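Local coordinates for protein orotidine 5'-phosphate decarboxylase (Methanocaldococcus jannaschii, PDB 4LUI) that catalyses the decarboxylation of orotidine 5'-monophosphate to uridine 5'-monophosphate, the last step of de novo UMP synthesis, at residues V210-A213 and I214-Q218; R171-E174 and I175-A179. All blocks are in the same frame, centred on the assembly; numbering follows the deposited sequence.

Overall arrangement
Both contacts are local and lie in the second half of one parallel eight-stranded barrel. Contact 2 comes first along the chain. It is a run of helix 169-179, which links strand 161-163 to strand 183-186 on the outside of the barrel. Contact 1 follows at the end of the last strand, 207-210, and takes in the short helix 212-215. Their centres are about 28 Å apart and their nearest atoms about 13 Å, and they do not touch. The two differ in role. Contact 1 holds two residues predicted to bind substrate, whereas contact 2 belongs to the helical layer around the barrel.

Contact 1: residues V210-A213 and I214-Q218; sequences VGRA and IYQSQ
Arg212 and Gln216 meet one turn apart. The guanidinium grips one atom, Gln216 OE1, side-on with two nitrogens. Arg212 NE donates a hydrogen bond to Gln216 OE1 (3.0 Å) from above the amide plane. Arg212 NH2 donates a second to Gln216 OE1 (3.3 Å), in the amide plane and on a lone pair. OE1 itself lies at the edge of the guanidinium, whose plane is 82° from the amide. The Arg212 chain bends at chi3 (-62°), which turns NE toward the glutamine. Gln216 N also donates a backbone hydrogen bond to Arg212 O. Ile214 lies on the inner side, and its CD1 is 3.6 Å from Val210 CG1. Tyr227 of helix 220-230 touches both side chains. Tyr215 folds its ring back over the helix start, so that Arg212 CA sits over the ring centre, 3.5 Å from the centroid, in a CH-pi contact. The Tyr215 side chain also touches Asp29, a predicted substrate-binding residue. Gly211 is the N-cap. Gly211 O accepts hydrogen bonds from Ile214 N at 2.9 Å and Tyr215 N at 3.1 Å. Gly211 and Arg212 are predicted to bind substrate, consistent with the phosphate site after the eighth strand of a TIM barrel.

Contact 2: residues R171-E174 and I175-A179; sequences RLKE and IKEIA
Lys173 and Glu177 form an i to i+4 salt bridge on helix 169-179, the helix of a beta-alpha-beta unit in the TIM barrel. Lys173 NZ lies 2.6 Å from Glu177 OE2. It meets the carboxylate on the syn side, 34° out of its plane. Both residues are exposed. The lysine chain runs out extended and bends only at its last torsion (chi4 -71°), which tips the amine toward the acid.

Elsewhere on the helix, Arg171 lies across the buried Ile175 at about a right angle. Ile175 CG1 sits over one guanidinium face, 3.8 Å from Arg171 NE and offset toward the rim. At the guanidinium edge, Glu174 OE1 lies in plane, 3.5 Å from Arg171 NH1, in a long salt bridge. Arg171 NH2 has further salt bridges to Glu133 and to Asp148 of helix 147-157. Three carboxylates therefore help to fix the guanidinium.

Further out, Ile175 packs on Ile162 of strand 161-163, and Leu172 on Val183 of strand 183-186. The helix thus touches both strands that it connects. Lys176 reaches Asp206 in a salt bridge.

Backbone i to i+4 hydrogen bonds set the spacing of these side chains. Ile175 N donates to Arg171 O at 3.0 Å, and Lys176 N donates to Leu172 O, also at 3.0 Å.

Contact 1: residues V210-A213 and I214-Q218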
loop_
_atom_site.group_PDB
_atom_site.type_symbol
_atom_site.label_atom_id
_atom_site.label_comp_id
_atom_site.label_asym_id
_atom_site.label_seq_id
_atom_site.Cartn_x
_atom_site.Cartn_y
_atom_site.Cartn_z
ATOM N N VAL B 210 1.644 1.693 -20.228
ATOM C CA VAL B 210 1.645 0.402 -20.915
ATOM C C VAL B 210 2.446 -0.547 -20.042
ATOM O O VAL B 210 3.477 -0.161 -19.484
ATOM C CB VAL B 210 2.268 0.506 -22.319
ATOM C CG1 VAL B 210 2.340 -0.858 -22.995
ATOM C CG2 VAL B 210 1.470 1.490 -23.180
ATOM N N GLY B 211 1.961 -1.774 -19.907
ATOM C CA GLY B 211 2.599 -2.743 -19.035
ATOM C C GLY B 211 2.990 -4.023 -19.750
ATOM O O GLY B 211 4.010 -4.081 -20.457
ATOM N N ARG B 212 2.164 -5.053 -19.585
ATOM C CA ARG B 212 2.507 -6.404 -20.033
ATOM C C ARG B 212 2.818 -6.524 -21.522
ATOM O O ARG B 212 3.603 -7.374 -21.918
ATOM C CB ARG B 212 1.423 -7.423 -19.636
ATOM C CG ARG B 212 0.026 -7.064 -20.099
ATOM C CD ARG B 212 -1.001 -8.096 -19.625
ATOM N NE ARG B 212 -0.709 -9.417 -20.179
ATOM C CZ ARG B 212 -1.594 -10.406 -20.274
ATOM N NH1 ARG B 212 -2.838 -10.232 -19.849
ATOM N NH2 ARG B 212 -1.235 -11.570 -20.800
ATOM N N ALA B 213 2.210 -5.669 -22.344
ATOM C CA ALA B 213 2.432 -5.740 -23.785
ATOM C C ALA B 213 3.890 -5.420 -24.123
ATOM O O ALA B 213 4.398 -5.826 -25.164
ATOM C CB ALA B 213 1.468 -4.811 -24.528
ATOM N N ILE B 214 4.558 -4.702 -23.224
ATOM C CA ILE B 214 5.992 -4.488 -23.357
ATOM C C ILE B 214 6.798 -5.531 -22.577
ATOM O O ILE B 214 7.618 -6.259 -23.159
ATOM C CB ILE B 214 6.381 -3.062 -22.907
ATOM C CG1 ILE B 214 5.755 -2.022 -23.846
ATOM C CG2 ILE B 214 7.904 -2.918 -22.849
ATOM C CD1 ILE B 214 5.932 -0.579 -23.357
ATOM N N TYR B 215 6.565 -5.626 -21.270
ATOM C CA TYR B 215 7.436 -6.472 -20.439
ATOM C C TYR B 215 7.331 -7.980 -20.675
ATOM O O TYR B 215 8.243 -8.718 -20.306
ATOM C CB TYR B 215 7.352 -6.124 -18.936
ATOM C CG TYR B 215 6.046 -6.402 -18.204
ATOM C CD1 TYR B 215 5.600 -7.704 -17.977
ATOM C CD2 TYR B 215 5.293 -5.355 -17.674
ATOM C CE1 TYR B 215 4.418 -7.951 -17.283
ATOM C CE2 TYR B 215 4.114 -5.595 -16.971
ATOM C CZ TYR B 215 3.682 -6.890 -16.783
ATOM O OH TYR B 215 2.517 -7.150 -16.092
ATOM N N GLN B 216 6.238 -8.445 -21.277
ATOM C CA GLN B 216 6.122 -9.877 -21.591
ATOM C C GLN B 216 6.740 -10.279 -22.939
ATOM O O GLN B 216 6.745 -11.454 -23.299
ATOM C CB GLN B 216 4.659 -10.322 -21.530
ATOM C CG GLN B 216 4.093 -10.316 -20.125
ATOM C CD GLN B 216 2.636 -10.732 -20.069
ATOM O OE1 GLN B 216 1.902 -10.655 -21.064
ATOM N NE2 GLN B 216 2.207 -11.186 -18.898
ATOM N N SER B 217 7.249 -9.298 -23.679
ATOM C CA SER B 217 7.886 -9.551 -24.973
ATOM C C SER B 217 9.343 -9.970 -24.808
ATOM O O SER B 217 9.996 -9.587 -23.833
ATOM C CB SER B 217 7.823 -8.276 -25.833
ATOM O OG SER B 217 8.496 -8.450 -27.081
ATOM N N GLN B 218 9.853 -10.753 -25.761
ATOM C CA GLN B 218 11.287 -11.030 -25.827
ATOM C C GLN B 218 12.042 -9.854 -26.441
ATOM O O GLN B 218 13.275 -9.784 -26.369
ATOM C CB GLN B 218 11.569 -12.315 -26.610
ATOM C CG GLN B 218 11.120 -13.576 -25.889
ATOM C CD GLN B 218 11.637 -13.636 -24.461
ATOM O OE1 GLN B 218 12.847 -13.718 -24.227
ATOM N NE2 GLN B 218 10.725 -13.588 -23.501
#

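Contact 2: residues R171-E174 and I175-A179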
loop_
_atom_site.group_PDB
_atom_site.type_symbol
_atom_site.label_atom_id
_atom_site.label_comp_id
_atom_site.label_asym_id
_atom_site.label_seq_id
_atom_site.Cartn_x
_atom_site.Cartn_y
_atom_site.Cartn_z
ATOM N N ARG B 171 -15.654 9.802 -19.213
ATOM C CA ARG B 171 -15.376 9.905 -17.784
ATOM C C ARG B 171 -13.990 10.491 -17.527
ATOM O O ARG B 171 -13.800 11.284 -16.600
ATOM C CB ARG B 171 -15.522 8.537 -17.115
ATOM C CG ARG B 171 -15.138 8.500 -15.648
ATOM C CD ARG B 171 -16.055 9.378 -14.789
ATOM N NE ARG B 171 -15.515 9.486 -13.436
ATOM C CZ ARG B 171 -15.864 10.412 -12.550
ATOM N NH1 ARG B 171 -16.780 11.329 -12.850
ATOM N NH2 ARG B 171 -15.286 10.421 -11.358
ATOM N N LEU B 172 -13.018 10.098 -18.349
ATOM C CA LEU B 172 -11.668 10.652 -18.247
ATOM C C LEU B 172 -11.692 12.172 -18.450
ATOM O O LEU B 172 -11.046 12.925 -17.715
ATOM C CB LEU B 172 -10.744 9.975 -19.271
ATOM C CG LEU B 172 -9.261 10.359 -19.234
ATOM C CD1 LEU B 172 -8.662 10.089 -17.863
ATOM C CD2 LEU B 172 -8.497 9.577 -20.298
ATOM N N LYS B 173 -12.467 12.624 -19.426
ATOM C CA LYS B 173 -12.619 14.056 -19.662
ATOM C C LYS B 173 -13.187 14.767 -18.429
ATOM O O LYS B 173 -12.733 15.847 -18.060
ATOM C CB LYS B 173 -13.495 14.303 -20.890
ATOM C CG LYS B 173 -13.635 15.766 -21.266
ATOM C CD LYS B 173 -14.373 15.921 -22.583
ATOM C CE LYS B 173 -14.453 17.381 -23.018
ATOM N NZ LYS B 173 -15.390 18.173 -22.170
ATOM N N GLU B 174 -14.168 14.150 -17.779
ATOM C CA GLU B 174 -14.760 14.738 -16.582
ATOM C C GLU B 174 -13.733 14.843 -15.452
ATOM O O GLU B 174 -13.672 15.850 -14.743
ATOM C CB GLU B 174 -15.968 13.919 -16.124
ATOM C CG GLU B 174 -17.137 13.994 -17.077
ATOM C CD GLU B 174 -18.263 13.046 -16.702
ATOM O OE1 GLU B 174 -17.981 11.990 -16.105
ATOM O OE2 GLU B 174 -19.431 13.364 -17.004
ATOM N N ILE B 175 -12.935 13.797 -15.293
ATOM C CA ILE B 175 -11.894 13.774 -14.276
ATOM C C ILE B 175 -10.861 14.896 -14.488
ATOM O O ILE B 175 -10.539 15.627 -13.556
ATOM C CB ILE B 175 -11.210 12.389 -14.223
ATOM C CG1 ILE B 175 -12.223 11.323 -13.792
ATOM C CG2 ILE B 175 -10.053 12.398 -13.259
ATOM C CD1 ILE B 175 -11.767 9.907 -14.099
ATOM N N LYS B 176 -10.357 15.035 -15.712
ATOM C CA LYS B 176 -9.395 16.089 -16.019
ATOM C C LYS B 176 -9.976 17.462 -15.740
ATOM O O LYS B 176 -9.271 18.364 -15.282
ATOM C CB LYS B 176 -8.940 16.019 -17.481
ATOM C CG LYS B 176 -7.809 15.048 -17.734
ATOM C CD LYS B 176 -7.384 15.037 -19.198
ATOM C CE LYS B 176 -6.882 16.397 -19.659
ATOM N NZ LYS B 176 -5.484 16.670 -19.238
ATOM N N GLU B 177 -11.266 17.628 -16.019
ATOM C CA GLU B 177 -11.885 18.940 -15.897
ATOM C C GLU B 177 -12.110 19.350 -14.445
ATOM O O GLU B 177 -12.079 20.530 -14.124
ATOM C CB GLU B 177 -13.166 19.019 -16.730
ATOM C CG GLU B 177 -12.872 18.948 -18.236
ATOM C CD GLU B 177 -14.092 19.184 -19.107
ATOM O OE1 GLU B 177 -15.210 19.290 -18.561
ATOM O OE2 GLU B 177 -13.927 19.270 -20.343
ATOM N N ILE B 178 -12.294 18.369 -13.565
ATOM C CA ILE B 178 -12.406 18.649 -12.137
ATOM C C ILE B 178 -11.026 18.854 -11.497
ATOM O O ILE B 178 -10.803 19.851 -10.817
ATOM C CB ILE B 178 -13.121 17.503 -11.398
ATOM C CG1 ILE B 178 -14.582 17.400 -11.832
ATOM C CG2 ILE B 178 -13.024 17.689 -9.900
ATOM C CD1 ILE B 178 -15.219 16.057 -11.456
ATOM N N ALA B 179 -10.110 17.916 -11.715
ATOM C CA ALA B 179 -8.789 17.988 -11.089
ATOM C C ALA B 179 -7.912 19.113 -11.657
ATOM O O ALA B 179 -7.207 19.787 -10.906
ATOM C CB ALA B 179 -8.071 16.647 -11.188
#